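Local coordinates for protein Nup188 (PDB 4KF8) that probably serves as a scaffold nucleoporin of the nuclear pore complex, and shares structural and functional properties with nuclear transport receptors, at residues L40-R45 and A106-C111; I30-R34 and A95-D100. One frame throughout, in Å; residues are numbered along the deposited sequence.

Both contacts join helix 30-46 to helix 98-113, which run in roughly the same direction, at two levels whose centres lie about 16 Å apart. Contact 2 sits at the N-terminal ends, where the loop leading into helix 98-113 takes part; contact 1 lies further along both helices, with its centre about 16 Å from that of the chain against about 22 Å for contact 2. Each is partly buried. Contact 1 buries about twice the area and is mainly apolar, aliphatic groups meeting between the helices, with Phe41 and the exposed Arg45 at the border. Contact 2 is mainly polar, an arginine-carboxylate pair beside one isoleucine, and also ties in the bonding at the start of the second helix.

Contact 1 (L40-R45 and A106-C111); sequences LFVVLR and AILQAC
Leu44 meets Ala110 where the two helices come close, CB to CB at 3.5 Å, and its CD1 reaches CG2 of Ile107 at 3.6 Å. That same methyl of Ile107 takes CD2 of Leu40 at 3.8 Å, which places it between two leucines one helical turn apart, each crossing the isoleucine at about a right angle. SG of Cys111 also touches Leu44 CD1. With CG swung anti to its carbonyl carbon (chi1 -78°), Leu44 can span both Ile107 and Cys111. Phe41 works differently. The Phe41 ring turns an edge, its CE1 lying 3.4 Å from Ala106 O, while the same carbon rests against the Ala106 CB at 3.7 Å. That carbonyl is already engaged by the helical bond from Ala110 N. Over one face of the Phe41 ring lies CG of Arg45, 3.7 Å above the plane and offset toward the rim. The arginine chain bends at chi2 (-65°) and then runs across to the other helix, where Ala110 CA lies over the centre of one face of the Arg45 guanidinium, 3.8 Å from its plane, with Phe41 CZ at the edge of the group. NH2 also nears Gln109 CB, the guanidinium standing almost perpendicular to the Gln109 amide. NH1 makes a weak hydrogen bond to Ser113 OG, which is itself bonded to Gln109 O. The axes approach to 8.9 Å and run nearly parallel, inclined by 21°; the small side chains of Ala106 and Ala110 face helix 30-46, consistent with this spacing. In the all-helical domain, helix 67-84 flanks the buried side through Leu40 and Cys111, helix 7-20 lies against Leu40 and Val43, and helix 154-167 packs on Leu108 and Gln109 beyond.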
ATOM      1  N   LEU A  40       8.407   8.898 -18.130  1.00 51.11           N
ATOM      2  CA  LEU A  40       8.641   9.645 -16.897  1.00 52.27           C
ATOM      3  C   LEU A  40       8.983   8.701 -15.746  1.00 50.87           C
ATOM      4  O   LEU A  40       9.946   8.925 -15.018  1.00 51.27           O
ATOM      5  CB  LEU A  40       7.410  10.485 -16.550  1.00 54.02           C
ATOM      6  CG  LEU A  40       7.434  11.334 -15.278  1.00 55.66           C
ATOM      7  CD1 LEU A  40       8.549  12.367 -15.312  1.00 57.37           C
ATOM      8  CD2 LEU A  40       6.091  12.001 -15.084  1.00 65.05           C
ATOM      9  N   PHE A  41       8.200   7.638 -15.604  1.00 56.77           N
ATOM     10  CA  PHE A  41       8.427   6.642 -14.563  1.00 48.28           C
ATOM     11  C   PHE A  41       9.804   5.986 -14.649  1.00 47.33           C
ATOM     12  O   PHE A  41      10.447   5.746 -13.629  1.00 61.93           O
ATOM     13  CB  PHE A  41       7.339   5.567 -14.594  1.00 47.22           C
ATOM     14  CG  PHE A  41       7.509   4.504 -13.543  1.00 57.97           C
ATOM     15  CD1 PHE A  41       6.993   4.680 -12.277  1.00 57.27           C
ATOM     16  CD2 PHE A  41       8.193   3.329 -13.820  1.00 68.97           C
ATOM     17  CE1 PHE A  41       7.152   3.705 -11.307  1.00 60.36           C
ATOM     18  CE2 PHE A  41       8.355   2.354 -12.854  1.00 44.29           C
ATOM     19  CZ  PHE A  41       7.835   2.541 -11.601  1.00 54.54           C
ATOM     20  N   VAL A  42      10.245   5.680 -15.863  1.00 46.75           N
ATOM     21  CA  VAL A  42      11.561   5.086 -16.068  1.00 46.13           C
ATOM     22  C   VAL A  42      12.671   6.048 -15.647  1.00 53.61           C
ATOM     23  O   VAL A  42      13.575   5.671 -14.902  1.00 47.54           O
ATOM     24  CB  VAL A  42      11.762   4.632 -17.533  1.00 45.50           C
ATOM     25  CG1 VAL A  42      13.224   4.347 -17.812  1.00 45.45           C
ATOM     26  CG2 VAL A  42      10.909   3.409 -17.831  1.00 44.30           C
ATOM     27  N   VAL A  43      12.586   7.289 -16.116  1.00 48.97           N
ATOM     28  CA  VAL A  43      13.552   8.326 -15.763  1.00 50.80           C
ATOM     29  C   VAL A  43      13.612   8.553 -14.254  1.00 75.82           C
ATOM     30  O   VAL A  43      14.694   8.614 -13.673  1.00 52.43           O
ATOM     31  CB  VAL A  43      13.222   9.668 -16.449  1.00 52.62           C
ATOM     32  CG1 VAL A  43      14.211  10.742 -16.021  1.00 54.90           C
ATOM     33  CG2 VAL A  43      13.227   9.511 -17.961  1.00 52.09           C
ATOM     34  N   LEU A  44      12.443   8.674 -13.629  1.00 51.63           N
ATOM     35  CA  LEU A  44      12.346   8.891 -12.188  1.00 52.50           C
ATOM     36  C   LEU A  44      12.982   7.764 -11.380  1.00 70.63           C
ATOM     37  O   LEU A  44      13.688   8.014 -10.404  1.00 52.60           O
ATOM     38  CB  LEU A  44      10.887   9.078 -11.773  1.00 56.63           C
ATOM     39  CG  LEU A  44      10.266  10.446 -12.049  1.00 56.83           C
ATOM     40  CD1 LEU A  44       8.760  10.386 -11.910  1.00 54.62           C
ATOM     41  CD2 LEU A  44      10.851  11.483 -11.111  1.00 60.22           C
ATOM     42  N   ARG A  45      12.724   6.524 -11.782  1.00 49.42           N
ATOM     43  CA  ARG A  45      13.379   5.381 -11.167  1.00 48.58           C
ATOM     44  C   ARG A  45      14.867   5.420 -11.483  1.00 49.24           C
ATOM     45  O   ARG A  45      15.689   4.950 -10.702  1.00 49.66           O
ATOM     46  CB  ARG A  45      12.767   4.074 -11.666  1.00 46.70           C
ATOM     47  CG  ARG A  45      11.396   3.769 -11.099  1.00 72.49           C
ATOM     48  CD  ARG A  45      11.479   3.528  -9.602  1.00 77.97           C
ATOM     49  NE  ARG A  45      10.167   3.332  -8.992  1.00 79.30           N
ATOM     50  CZ  ARG A  45       9.929   3.454  -7.691  1.00 76.36           C
ATOM     51  NH1 ARG A  45      10.915   3.778  -6.867  1.00 80.43           N
ATOM     52  NH2 ARG A  45       8.707   3.260  -7.213  1.00 71.48           N
ATOM     53  N   ALA A 106       2.063   5.062  -9.333  1.00 62.26           N
ATOM     54  CA  ALA A 106       3.430   4.583  -9.523  1.00 58.23           C
ATOM     55  C   ALA A 106       4.426   5.727  -9.681  1.00 61.97           C
ATOM     56  O   ALA A 106       5.526   5.681  -9.127  1.00 49.39           O
ATOM     57  CB  ALA A 106       3.498   3.658 -10.716  1.00 47.66           C
ATOM     58  N   ILE A 107       4.039   6.749 -10.439  1.00 50.89           N
ATOM     59  CA  ILE A 107       4.909   7.893 -10.678  1.00 51.98           C
ATOM     60  C   ILE A 107       5.149   8.654  -9.376  1.00 89.83           C
ATOM     61  O   ILE A 107       6.236   9.186  -9.150  1.00 54.10           O
ATOM     62  CB  ILE A 107       4.332   8.825 -11.770  1.00 53.34           C
ATOM     63  CG1 ILE A 107       4.212   8.084 -13.102  1.00 52.03           C
ATOM     64  CG2 ILE A 107       5.210  10.048 -11.969  1.00 64.65           C
ATOM     65  CD1 ILE A 107       3.689   8.943 -14.225  1.00 53.49           C
ATOM     66  N   LEU A 108       4.131   8.679  -8.520  1.00 54.30           N
ATOM     67  CA  LEU A 108       4.233   9.260  -7.182  1.00 55.81           C
ATOM     68  C   LEU A 108       5.301   8.562  -6.341  1.00 78.13           C
ATOM     69  O   LEU A 108       6.106   9.219  -5.681  1.00 56.07           O
ATOM     70  CB  LEU A 108       2.880   9.193  -6.469  1.00 65.81           C
ATOM     71  CG  LEU A 108       2.810   9.652  -5.006  1.00 73.29           C
ATOM     72  CD1 LEU A 108       3.183  11.120  -4.858  1.00 77.42           C
ATOM     73  CD2 LEU A 108       1.426   9.397  -4.433  1.00 77.65           C
ATOM     74  N   GLN A 109       5.306   7.232  -6.378  1.00 52.79           N
ATOM     75  CA  GLN A 109       6.287   6.438  -5.643  1.00 51.94           C
ATOM     76  C   GLN A 109       7.705   6.742  -6.103  1.00 64.77           C
ATOM     77  O   GLN A 109       8.629   6.823  -5.295  1.00 62.95           O
ATOM     78  CB  GLN A 109       6.026   4.944  -5.820  1.00 53.51           C
ATOM     79  CG  GLN A 109       4.588   4.518  -5.639  1.00 57.59           C
ATOM     80  CD  GLN A 109       4.423   3.008  -5.660  1.00 67.70           C
ATOM     81  OE1 GLN A 109       5.272   2.271  -5.152  1.00 65.71           O
ATOM     82  NE2 GLN A 109       3.330   2.541  -6.255  1.00 69.77           N
ATOM     83  N   ALA A 110       7.872   6.893  -7.409  1.00 51.34           N
ATOM     84  CA  ALA A 110       9.177   7.175  -7.981  1.00 51.44           C
ATOM     85  C   ALA A 110       9.659   8.554  -7.552  1.00 59.73           C
ATOM     86  O   ALA A 110      10.843   8.747  -7.284  1.00 54.53           O
ATOM     87  CB  ALA A 110       9.117   7.076  -9.485  1.00 50.50           C
ATOM     88  N   CYS A 111       8.729   9.504  -7.486  1.00 55.27           N
ATOM     89  CA  CYS A 111       9.024  10.865  -7.034  1.00 62.91           C
ATOM     90  C   CYS A 111       9.501  10.893  -5.593  1.00 59.12           C
ATOM     91  O   CYS A 111      10.500  11.533  -5.271  1.00 93.50           O
ATOM     92  CB  CYS A 111       7.792  11.765  -7.176  1.00 59.55           C
ATOM     93  SG  CYS A 111       7.291  12.119  -8.881  1.00 62.28           S
TER

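Contact 2 (I30-R34 and A95-D100)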
ATOM      1  N   ILE A  30      -4.671   9.992 -25.900  1.00101.48           N
ATOM      2  CA  ILE A  30      -4.571   9.447 -24.549  1.00 80.94           C
ATOM      3  C   ILE A  30      -3.488   8.369 -24.477  1.00 69.30           C
ATOM      4  O   ILE A  30      -2.827   8.207 -23.455  1.00 62.06           O
ATOM      5  CB  ILE A  30      -5.917   8.872 -24.046  1.00 80.90           C
ATOM      6  CG1 ILE A  30      -5.793   8.399 -22.595  1.00 87.73           C
ATOM      7  CG2 ILE A  30      -6.398   7.740 -24.938  1.00 79.11           C
ATOM      8  CD1 ILE A  30      -7.028   7.730 -22.063  1.00 91.75           C
ATOM      9  N   SER A  31      -3.298   7.651 -25.580  1.00 73.59           N
ATOM     10  CA  SER A  31      -2.328   6.565 -25.640  1.00 71.99           C
ATOM     11  C   SER A  31      -0.899   7.089 -25.707  1.00 59.17           C
ATOM     12  O   SER A  31       0.019   6.467 -25.177  1.00 65.73           O
ATOM     13  CB  SER A  31      -2.621   5.666 -26.838  1.00 74.51           C
ATOM     14  OG  SER A  31      -2.777   6.443 -28.011  1.00 89.22           O
ATOM     15  N   TYR A  32      -0.709   8.231 -26.359  1.00 60.81           N
ATOM     16  CA  TYR A  32       0.605   8.864 -26.407  1.00 59.93           C
ATOM     17  C   TYR A  32       0.968   9.437 -25.037  1.00 69.35           C
ATOM     18  O   TYR A  32       2.124   9.372 -24.609  1.00 63.74           O
ATOM     19  CB  TYR A  32       0.652   9.956 -27.480  1.00 64.08           C
ATOM     20  CG  TYR A  32       1.952  10.729 -27.503  1.00 61.88           C
ATOM     21  CD1 TYR A  32       3.168  10.077 -27.655  1.00 59.57           C
ATOM     22  CD2 TYR A  32       1.962  12.110 -27.380  1.00 70.59           C
ATOM     23  CE1 TYR A  32       4.357  10.780 -27.674  1.00 80.08           C
ATOM     24  CE2 TYR A  32       3.143  12.820 -27.399  1.00 64.19           C
ATOM     25  CZ  TYR A  32       4.336  12.153 -27.546  1.00 91.61           C
ATOM     26  OH  TYR A  32       5.512  12.865 -27.564  1.00 62.20           O
ATOM     27  N   PHE A  33      -0.027   9.992 -24.350  1.00 69.11           N
ATOM     28  CA  PHE A  33       0.174  10.490 -22.995  1.00 66.68           C
ATOM     29  C   PHE A  33       0.546   9.333 -22.071  1.00 58.29           C
ATOM     30  O   PHE A  33       1.422   9.471 -21.224  1.00 59.56           O
ATOM     31  CB  PHE A  33      -1.078  11.215 -22.489  1.00 63.62           C
ATOM     32  CG  PHE A  33      -0.814  12.176 -21.361  1.00 65.89           C
ATOM     33  CD1 PHE A  33      -0.156  13.371 -21.593  1.00 66.08           C
ATOM     34  CD2 PHE A  33      -1.240  11.893 -20.071  1.00 64.06           C
ATOM     35  CE1 PHE A  33       0.085  14.261 -20.559  1.00 67.26           C
ATOM     36  CE2 PHE A  33      -1.001  12.781 -19.033  1.00 65.12           C
ATOM     37  CZ  PHE A  33      -0.339  13.964 -19.279  1.00 66.77           C
ATOM     38  N   ARG A  34      -0.108   8.189 -22.268  1.00 72.67           N
ATOM     39  CA  ARG A  34       0.147   6.982 -21.479  1.00 70.36           C
ATOM     40  C   ARG A  34       1.599   6.503 -21.506  1.00 68.25           C
ATOM     41  O   ARG A  34       2.090   5.970 -20.517  1.00 71.33           O
ATOM     42  CB  ARG A  34      -0.762   5.836 -21.933  1.00 61.66           C
ATOM     43  CG  ARG A  34      -2.195   5.922 -21.447  1.00 57.59           C
ATOM     44  CD  ARG A  34      -3.038   4.819 -22.060  1.00 64.49           C
ATOM     45  NE  ARG A  34      -4.431   4.892 -21.632  1.00 76.74           N
ATOM     46  CZ  ARG A  34      -5.427   4.230 -22.211  1.00 81.11           C
ATOM     47  NH1 ARG A  34      -5.190   3.445 -23.253  1.00 78.63           N
ATOM     48  NH2 ARG A  34      -6.663   4.356 -21.753  1.00 85.50           N
ATOM     49  N   ALA A  95     -12.399   6.758 -22.219  1.00100.73           N
ATOM     50  CA  ALA A  95     -11.171   6.078 -22.643  1.00 85.11           C
ATOM     51  C   ALA A  95     -10.143   5.874 -21.537  1.00 84.23           C
ATOM     52  O   ALA A  95      -9.084   5.296 -21.776  1.00 81.24           O
ATOM     53  CB  ALA A  95     -10.536   6.798 -23.817  1.00 75.90           C
ATOM     54  N   THR A  96     -10.447   6.352 -20.335  1.00 94.95           N
ATOM     55  CA  THR A  96      -9.539   6.198 -19.210  1.00 85.40           C
ATOM     56  C   THR A  96      -9.821   4.890 -18.498  1.00 82.01           C
ATOM     57  O   THR A  96     -10.954   4.408 -18.476  1.00 86.21           O
ATOM     58  CB  THR A  96      -9.665   7.352 -18.212  1.00 79.10           C
ATOM     59  OG1 THR A  96     -10.994   7.376 -17.677  1.00 86.32           O
ATOM     60  CG2 THR A  96      -9.371   8.676 -18.899  1.00 76.65           C
ATOM     61  N   THR A  97      -8.777   4.315 -17.919  1.00 75.26           N
ATOM     62  CA  THR A  97      -8.885   3.028 -17.256  1.00 80.08           C
ATOM     63  C   THR A  97      -8.297   3.113 -15.850  1.00 79.62           C
ATOM     64  O   THR A  97      -7.574   4.061 -15.538  1.00 82.70           O
ATOM     65  CB  THR A  97      -8.167   1.926 -18.073  1.00 82.38           C
ATOM     66  OG1 THR A  97      -6.792   2.283 -18.270  1.00 75.61           O
ATOM     67  CG2 THR A  97      -8.839   1.741 -19.425  1.00 64.46           C
ATOM     68  N   PRO A  98      -8.633   2.142 -14.985  1.00 79.87           N
ATOM     69  CA  PRO A  98      -8.000   2.015 -13.670  1.00 73.90           C
ATOM     70  C   PRO A  98      -6.474   2.043 -13.735  1.00 68.83           C
ATOM     71  O   PRO A  98      -5.835   2.637 -12.869  1.00 71.33           O
ATOM     72  CB  PRO A  98      -8.474   0.635 -13.182  1.00 66.77           C
ATOM     73  CG  PRO A  98      -9.435   0.113 -14.242  1.00 62.48           C
ATOM     74  CD  PRO A  98      -9.817   1.276 -15.089  1.00 64.16           C
ATOM     75  N   GLU A  99      -5.907   1.415 -14.760  1.00 56.70           N
ATOM     76  CA  GLU A  99      -4.457   1.295 -14.892  1.00 65.56           C
ATOM     77  C   GLU A  99      -3.785   2.639 -15.139  1.00 67.17           C
ATOM     78  O   GLU A  99      -2.577   2.779 -14.957  1.00 70.13           O
ATOM     79  CB  GLU A  99      -4.088   0.312 -16.007  1.00 59.36           C
ATOM     80  CG  GLU A  99      -4.538  -1.122 -15.767  1.00 60.36           C
ATOM     81  CD  GLU A  99      -6.021  -1.324 -16.006  1.00 71.20           C
ATOM     82  OE1 GLU A  99      -6.688  -0.370 -16.455  1.00 75.03           O
ATOM     83  OE2 GLU A  99      -6.522  -2.437 -15.745  1.00 77.96           O
ATOM     84  N   ASP A 100      -4.569   3.624 -15.561  1.00 67.27           N
ATOM     85  CA  ASP A 100      -4.063   4.978 -15.706  1.00 67.28           C
ATOM     86  C   ASP A 100      -3.807   5.563 -14.325  1.00 66.60           C
ATOM     87  O   ASP A 100      -2.807   6.244 -14.112  1.00 61.87           O
ATOM     88  CB  ASP A 100      -5.053   5.847 -16.485  1.00 68.03           C
ATOM     89  CG  ASP A 100      -5.126   5.474 -17.957  1.00 74.10           C
ATOM     90  OD1 ASP A 100      -4.066   5.226 -18.568  1.00 74.00           O
ATOM     91  OD2 ASP A 100      -6.245   5.422 -18.509  1.00 82.96           O
TER
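At the N-terminal ends of helices 30-46 and 98-113, a salt bridge ties the beginning of helix 30-46 to the start of helix 98-113: Arg34 to Asp100. The Arg34 chain, extended from CG to NE, leans across so that NE lies 3.1 Å from Asp100 OD1 and NH2 lies 3.4 Å from Asp100 OD2. Both are weak hydrogen bonds, the first bent to 129°, and the guanidinium and carboxylate planes are 28° apart. The bent geometry is consistent with a pairing that is largely electrostatic. Asp100 is also held from its own side. The backbone N of Thr97 donates to Asp100 OD2 over 2.8 Å, nearly straight, arriving on the anti side and out of the carboxylate plane. This bond from a backbone N to the side chain three residues on resembles one half of a capping box, and it joins the loop to the opening turn of helix 98-113. Asp100 N in turn bonds back to Thr97 O, a backbone acceptor, and not to a side-chain oxygen as the other half of the box would require. The positive group beside the carboxylate would probably favour its ionised form. Around the edge of the guanidinium, near its plane, lies the Ala95 carbonyl oxygen. Ile30 supplies the apolar side: with CG1 anti to the backbone N (chi1 -176°) the chain extends toward the loop, and its CD1 rests 4.0 Å from Ala95 CB and 4.0 Å from Thr96 CG2. Trp25 touches Ile30 from the preceding loop, and Pro98 lies against helix 154-167.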